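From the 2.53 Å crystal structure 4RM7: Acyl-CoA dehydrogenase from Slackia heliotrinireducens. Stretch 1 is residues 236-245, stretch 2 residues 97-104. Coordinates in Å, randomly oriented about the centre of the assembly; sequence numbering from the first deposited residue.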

ATOM      1  N   SER A 236       4.709   2.192  36.195  1.00 69.98           N
ATOM      2  CA  SER A 236       4.125   0.888  35.885  1.00 68.30           C
ATOM      3  C   SER A 236       2.608   0.945  35.922  1.00 65.11           C
ATOM      4  O   SER A 236       1.934   0.542  34.974  1.00 67.31           O
ATOM      5  CB  SER A 236       4.634  -0.177  36.866  1.00 77.35           C
ATOM      6  OG  SER A 236       4.545   0.277  38.213  1.00 91.09           O
ATOM      7  N   GLN A 237       2.076   1.474  37.014  1.00 70.84           N
ATOM      8  CA  GLN A 237       0.638   1.596  37.166  1.00 74.04           C
ATOM      9  C   GLN A 237       0.020   2.577  36.169  1.00 70.20           C
ATOM     10  O   GLN A 237      -1.040   2.310  35.606  1.00 72.62           O
ATOM     11  CB  GLN A 237       0.300   2.010  38.592  1.00 80.57           C
ATOM     12  CG  GLN A 237      -0.379   0.900  39.367  1.00 94.58           C
ATOM     13  CD  GLN A 237      -1.699   0.478  38.731  1.00 99.85           C
ATOM     14  OE1 GLN A 237      -1.855  -0.667  38.294  1.00102.01           O
ATOM     15  NE2 GLN A 237      -2.655   1.406  38.674  1.00 97.41           N
ATOM     16  N   LEU A 238       0.681   3.712  35.968  1.00 69.31           N
ATOM     17  CA  LEU A 238       0.203   4.718  35.036  1.00 68.24           C
ATOM     18  C   LEU A 238       0.158   4.145  33.636  1.00 66.05           C
ATOM     19  O   LEU A 238      -0.835   4.282  32.917  1.00 63.99           O
ATOM     20  CB  LEU A 238       1.102   5.954  35.072  1.00 74.81           C
ATOM     21  CG  LEU A 238       0.750   7.076  34.093  1.00 69.71           C
ATOM     22  CD1 LEU A 238      -0.633   7.641  34.400  1.00 69.00           C
ATOM     23  CD2 LEU A 238       1.801   8.166  34.150  1.00 70.32           C
ATOM     24  N   TYR A 239       1.245   3.479  33.268  1.00 63.23           N
ATOM     25  CA  TYR A 239       1.383   2.901  31.947  1.00 58.67           C
ATOM     26  C   TYR A 239       0.261   1.901  31.621  1.00 56.31           C
ATOM     27  O   TYR A 239      -0.272   1.887  30.507  1.00 61.73           O
ATOM     28  CB  TYR A 239       2.752   2.231  31.815  1.00 69.66           C
ATOM     29  CG  TYR A 239       3.134   2.087  30.378  1.00 85.17           C
ATOM     30  CD1 TYR A 239       3.739   3.141  29.704  1.00 95.53           C
ATOM     31  CD2 TYR A 239       2.836   0.919  29.664  1.00 88.15           C
ATOM     32  CE1 TYR A 239       4.068   3.032  28.366  1.00103.02           C
ATOM     33  CE2 TYR A 239       3.160   0.798  28.321  1.00 94.33           C
ATOM     34  CZ  TYR A 239       3.779   1.861  27.684  1.00101.19           C
ATOM     35  OH  TYR A 239       4.114   1.774  26.363  1.00103.82           O
ATOM     36  N   SER A 240      -0.096   1.061  32.588  1.00 54.97           N
ATOM     37  CA  SER A 240      -1.241   0.177  32.418  1.00 51.74           C
ATOM     38  C   SER A 240      -2.504   0.968  32.146  1.00 52.27           C
ATOM     39  O   SER A 240      -3.267   0.627  31.245  1.00 62.46           O
ATOM     40  CB  SER A 240      -1.442  -0.699  33.645  1.00 51.46           C
ATOM     41  OG  SER A 240      -0.333  -1.558  33.800  1.00 66.98           O
ATOM     42  N   LEU A 241      -2.726   2.028  32.915  1.00 44.52           N
ATOM     43  CA  LEU A 241      -3.941   2.808  32.741  1.00 47.79           C
ATOM     44  C   LEU A 241      -4.033   3.450  31.352  1.00 48.37           C
ATOM     45  O   LEU A 241      -5.114   3.510  30.760  1.00 46.96           O
ATOM     46  CB  LEU A 241      -4.035   3.865  33.823  1.00 57.14           C
ATOM     47  CG  LEU A 241      -4.440   3.187  35.125  1.00 65.88           C
ATOM     48  CD1 LEU A 241      -4.083   4.056  36.300  1.00 72.52           C
ATOM     49  CD2 LEU A 241      -5.924   2.891  35.103  1.00 61.94           C
ATOM     50  N   LEU A 242      -2.898   3.897  30.824  1.00 46.71           N
ATOM     51  CA  LEU A 242      -2.872   4.524  29.515  1.00 48.06           C
ATOM     52  C   LEU A 242      -3.205   3.532  28.387  1.00 52.07           C
ATOM     53  O   LEU A 242      -3.616   3.937  27.309  1.00 55.50           O
ATOM     54  CB  LEU A 242      -1.511   5.167  29.266  1.00 52.10           C
ATOM     55  CG  LEU A 242      -1.136   6.226  30.297  1.00 56.82           C
ATOM     56  CD1 LEU A 242       0.230   6.797  30.001  1.00 63.10           C
ATOM     57  CD2 LEU A 242      -2.184   7.316  30.309  1.00 55.53           C
ATOM     58  N   GLU A 243      -3.048   2.235  28.626  1.00 49.89           N
ATOM     59  CA  GLU A 243      -3.503   1.278  27.629  1.00 47.60           C
ATOM     60  C   GLU A 243      -5.028   1.334  27.441  1.00 55.06           C
ATOM     61  O   GLU A 243      -5.518   1.263  26.316  1.00 55.73           O
ATOM     62  CB  GLU A 243      -3.045  -0.123  27.994  1.00 49.15           C
ATOM     63  CG  GLU A 243      -1.530  -0.273  27.867  1.00 57.09           C
ATOM     64  CD  GLU A 243      -1.051  -1.694  28.094  1.00 73.66           C
ATOM     65  OE1 GLU A 243      -1.586  -2.614  27.438  1.00 72.48           O
ATOM     66  OE2 GLU A 243      -0.130  -1.888  28.922  1.00 85.04           O
ATOM     67  N   TYR A 244      -5.782   1.486  28.523  1.00 57.98           N
ATOM     68  CA  TYR A 244      -7.210   1.733  28.384  1.00 56.59           C
ATOM     69  C   TYR A 244      -7.448   2.913  27.449  1.00 56.30           C
ATOM     70  O   TYR A 244      -8.352   2.888  26.619  1.00 63.50           O
ATOM     71  CB  TYR A 244      -7.859   2.012  29.740  1.00 57.73           C
ATOM     72  CG  TYR A 244      -7.852   0.838  30.677  1.00 61.50           C
ATOM     73  CD1 TYR A 244      -8.776  -0.174  30.544  1.00 58.59           C
ATOM     74  CD2 TYR A 244      -6.911   0.738  31.689  1.00 66.26           C
ATOM     75  CE1 TYR A 244      -8.768  -1.261  31.396  1.00 60.44           C
ATOM     76  CE2 TYR A 244      -6.892  -0.346  32.553  1.00 67.12           C
ATOM     77  CZ  TYR A 244      -7.828  -1.340  32.405  1.00 66.10           C
ATOM     78  OH  TYR A 244      -7.832  -2.420  33.259  1.00 66.71           O
ATOM     79  N   GLY A 245      -6.627   3.946  27.574  1.00 46.36           N
ATOM     80  CA  GLY A 245      -6.784   5.121  26.733  1.00 43.25           C
ATOM     81  C   GLY A 245      -6.643   4.783  25.257  1.00 44.56           C
ATOM     82  O   GLY A 245      -7.285   5.391  24.410  1.00 44.13           O
TER
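Stretch 2 97-104: LQILEAFA

Knob-into-hole packing can join helical stretches far apart in sequence with no hydrogen bond between those stretches, and the acyl-CoA dehydrogenase of Slackia heliotrinireducens offers a compact example. The knob is L241, whose side chain sits among Q98, I99, A102 and F103, residues from successive turns of stretch 2. The fit is close: L241 CD1 lies 3.5 Å from A102 CB and 3.7 Å from F103 CE2, while L241 CB rests 3.9 Å from I99 CG1. The L241 methyl meets the whole of the short A102 side chain, its CB, and the CA atoms of L241 and I99 are 6.5 Å apart.

Stretch 2 is helical from 97 to 103, and A104 is the first residue to leave helical phi/psi. Its axis runs nearly antiparallel to that of the 236-245 helix, at 160°, with a closest approach of 10.3 Å. The register therefore reverses: Q237 faces A102, with CA atoms 8.3 Å apart, whereas Y244 meets Q98.

Around the knob, I99 leaves its CD1 4.1 Å from CD2 of L242, a side chain that starts away from stretch 2 but whose end comes nearer. F103, with chi1 in the m well, likewise leaves its CA sideways and brings its ring back to the contact. The ring presents its edge to L238, with CZ 3.6 Å from the backbone N and 4.0 Å from CB; Q237 CB lies 3.8 Å from the same CZ.

Polar groups join the contact through van der Waals packing. The extended Q98 side chain places NE2 over one face of the Y244 ring, 3.4 Å from CE2, and 3.7 Å from L241 CD2. Toward the other end, Q237 NE2 approaches A102 CB at 4.1 Å.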

ATOM      1  N   LEU A  97     -11.076   9.760  34.990  1.00 57.44           N
ATOM      2  CA  LEU A  97     -11.767   9.298  36.171  1.00 62.07           C
ATOM      3  C   LEU A  97     -11.055   8.091  36.730  1.00 64.24           C
ATOM      4  O   LEU A  97     -10.762   8.008  37.921  1.00 71.50           O
ATOM      5  CB  LEU A  97     -13.210   8.937  35.839  1.00 61.45           C
ATOM      6  CG  LEU A  97     -14.050   8.666  37.082  1.00 66.46           C
ATOM      7  CD1 LEU A  97     -13.920   9.836  38.053  1.00 67.83           C
ATOM      8  CD2 LEU A  97     -15.503   8.413  36.716  1.00 62.29           C
ATOM      9  N   GLN A  98     -10.778   7.156  35.841  1.00 61.34           N
ATOM     10  CA  GLN A  98     -10.131   5.908  36.203  1.00 58.12           C
ATOM     11  C   GLN A  98      -8.747   6.150  36.796  1.00 58.78           C
ATOM     12  O   GLN A  98      -8.413   5.606  37.850  1.00 65.55           O
ATOM     13  CB  GLN A  98     -10.040   5.012  34.981  1.00 52.62           C
ATOM     14  CG  GLN A  98      -9.665   3.595  35.294  1.00 61.63           C
ATOM     15  CD  GLN A  98      -9.933   2.680  34.128  1.00 64.98           C
ATOM     16  OE1 GLN A  98     -10.732   3.002  33.243  1.00 67.36           O
ATOM     17  NE2 GLN A  98      -9.252   1.538  34.104  1.00 62.85           N
ATOM     18  N   ILE A  99      -7.960   6.984  36.116  1.00 55.22           N
ATOM     19  CA  ILE A  99      -6.625   7.357  36.567  1.00 53.53           C
ATOM     20  C   ILE A  99      -6.634   8.061  37.926  1.00 58.15           C
ATOM     21  O   ILE A  99      -5.793   7.783  38.785  1.00 64.83           O
ATOM     22  CB  ILE A  99      -5.944   8.256  35.535  1.00 47.58           C
ATOM     23  CG1 ILE A  99      -5.499   7.428  34.340  1.00 49.01           C
ATOM     24  CG2 ILE A  99      -4.744   8.959  36.123  1.00 41.77           C
ATOM     25  CD1 ILE A  99      -4.937   8.271  33.230  1.00 52.71           C
ATOM     26  N   LEU A 100      -7.585   8.962  38.130  1.00 55.94           N
ATOM     27  CA  LEU A 100      -7.720   9.603  39.435  1.00 57.34           C
ATOM     28  C   LEU A 100      -7.984   8.583  40.541  1.00 56.32           C
ATOM     29  O   LEU A 100      -7.338   8.631  41.586  1.00 59.41           O
ATOM     30  CB  LEU A 100      -8.839  10.646  39.437  1.00 53.87           C
ATOM     31  CG  LEU A 100      -8.937  11.304  40.814  1.00 51.55           C
ATOM     32  CD1 LEU A 100      -7.670  12.054  41.075  1.00 52.60           C
ATOM     33  CD2 LEU A 100     -10.139  12.213  40.960  1.00 53.52           C
ATOM     34  N   GLU A 101      -8.930   7.671  40.313  1.00 52.27           N
ATOM     35  CA  GLU A 101      -9.275   6.660  41.315  1.00 55.83           C
ATOM     36  C   GLU A 101      -8.073   5.808  41.684  1.00 60.63           C
ATOM     37  O   GLU A 101      -7.839   5.524  42.859  1.00 72.08           O
ATOM     38  CB  GLU A 101     -10.402   5.754  40.824  1.00 59.58           C
ATOM     39  CG  GLU A 101     -11.781   6.396  40.840  1.00 63.33           C
ATOM     40  CD  GLU A 101     -12.877   5.488  40.277  1.00 71.23           C
ATOM     41  OE1 GLU A 101     -12.567   4.480  39.608  1.00 71.11           O
ATOM     42  OE2 GLU A 101     -14.061   5.787  40.509  1.00 80.96           O
ATOM     43  N   ALA A 102      -7.304   5.421  40.675  1.00 56.51           N
ATOM     44  CA  ALA A 102      -6.140   4.560  40.867  1.00 52.82           C
ATOM     45  C   ALA A 102      -5.088   5.176  41.780  1.00 61.30           C
ATOM     46  O   ALA A 102      -4.497   4.470  42.592  1.00 80.71           O
ATOM     47  CB  ALA A 102      -5.517   4.210  39.511  1.00 46.09           C
ATOM     48  N   PHE A 103      -4.857   6.483  41.671  1.00 57.94           N
ATOM     49  CA  PHE A 103      -3.706   7.083  42.356  1.00 56.68           C
ATOM     50  C   PHE A 103      -4.041   7.888  43.607  1.00 62.19           C
ATOM     51  O   PHE A 103      -3.139   8.319  44.335  1.00 65.01           O
ATOM     52  CB  PHE A 103      -2.929   7.972  41.389  1.00 50.65           C
ATOM     53  CG  PHE A 103      -2.081   7.207  40.435  1.00 59.76           C
ATOM     54  CD1 PHE A 103      -0.790   6.834  40.784  1.00 66.18           C
ATOM     55  CD2 PHE A 103      -2.566   6.841  39.199  1.00 57.82           C
ATOM     56  CE1 PHE A 103       0.003   6.120  39.911  1.00 57.83           C
ATOM     57  CE2 PHE A 103      -1.778   6.122  38.323  1.00 56.76           C
ATOM     58  CZ  PHE A 103      -0.493   5.763  38.681  1.00 57.95           C
ATOM     59  N   ALA A 104      -5.328   8.088  43.868  1.00 64.77           N
ATOM     60  CA  ALA A 104      -5.726   8.899  45.011  1.00 61.13           C
ATOM     61  C   ALA A 104      -6.660   8.144  45.943  1.00 72.25           C
ATOM     62  O   ALA A 104      -7.405   7.266  45.508  1.00 82.09           O
ATOM     63  CB  ALA A 104      -6.384  10.183  44.540  1.00 56.21           C
TER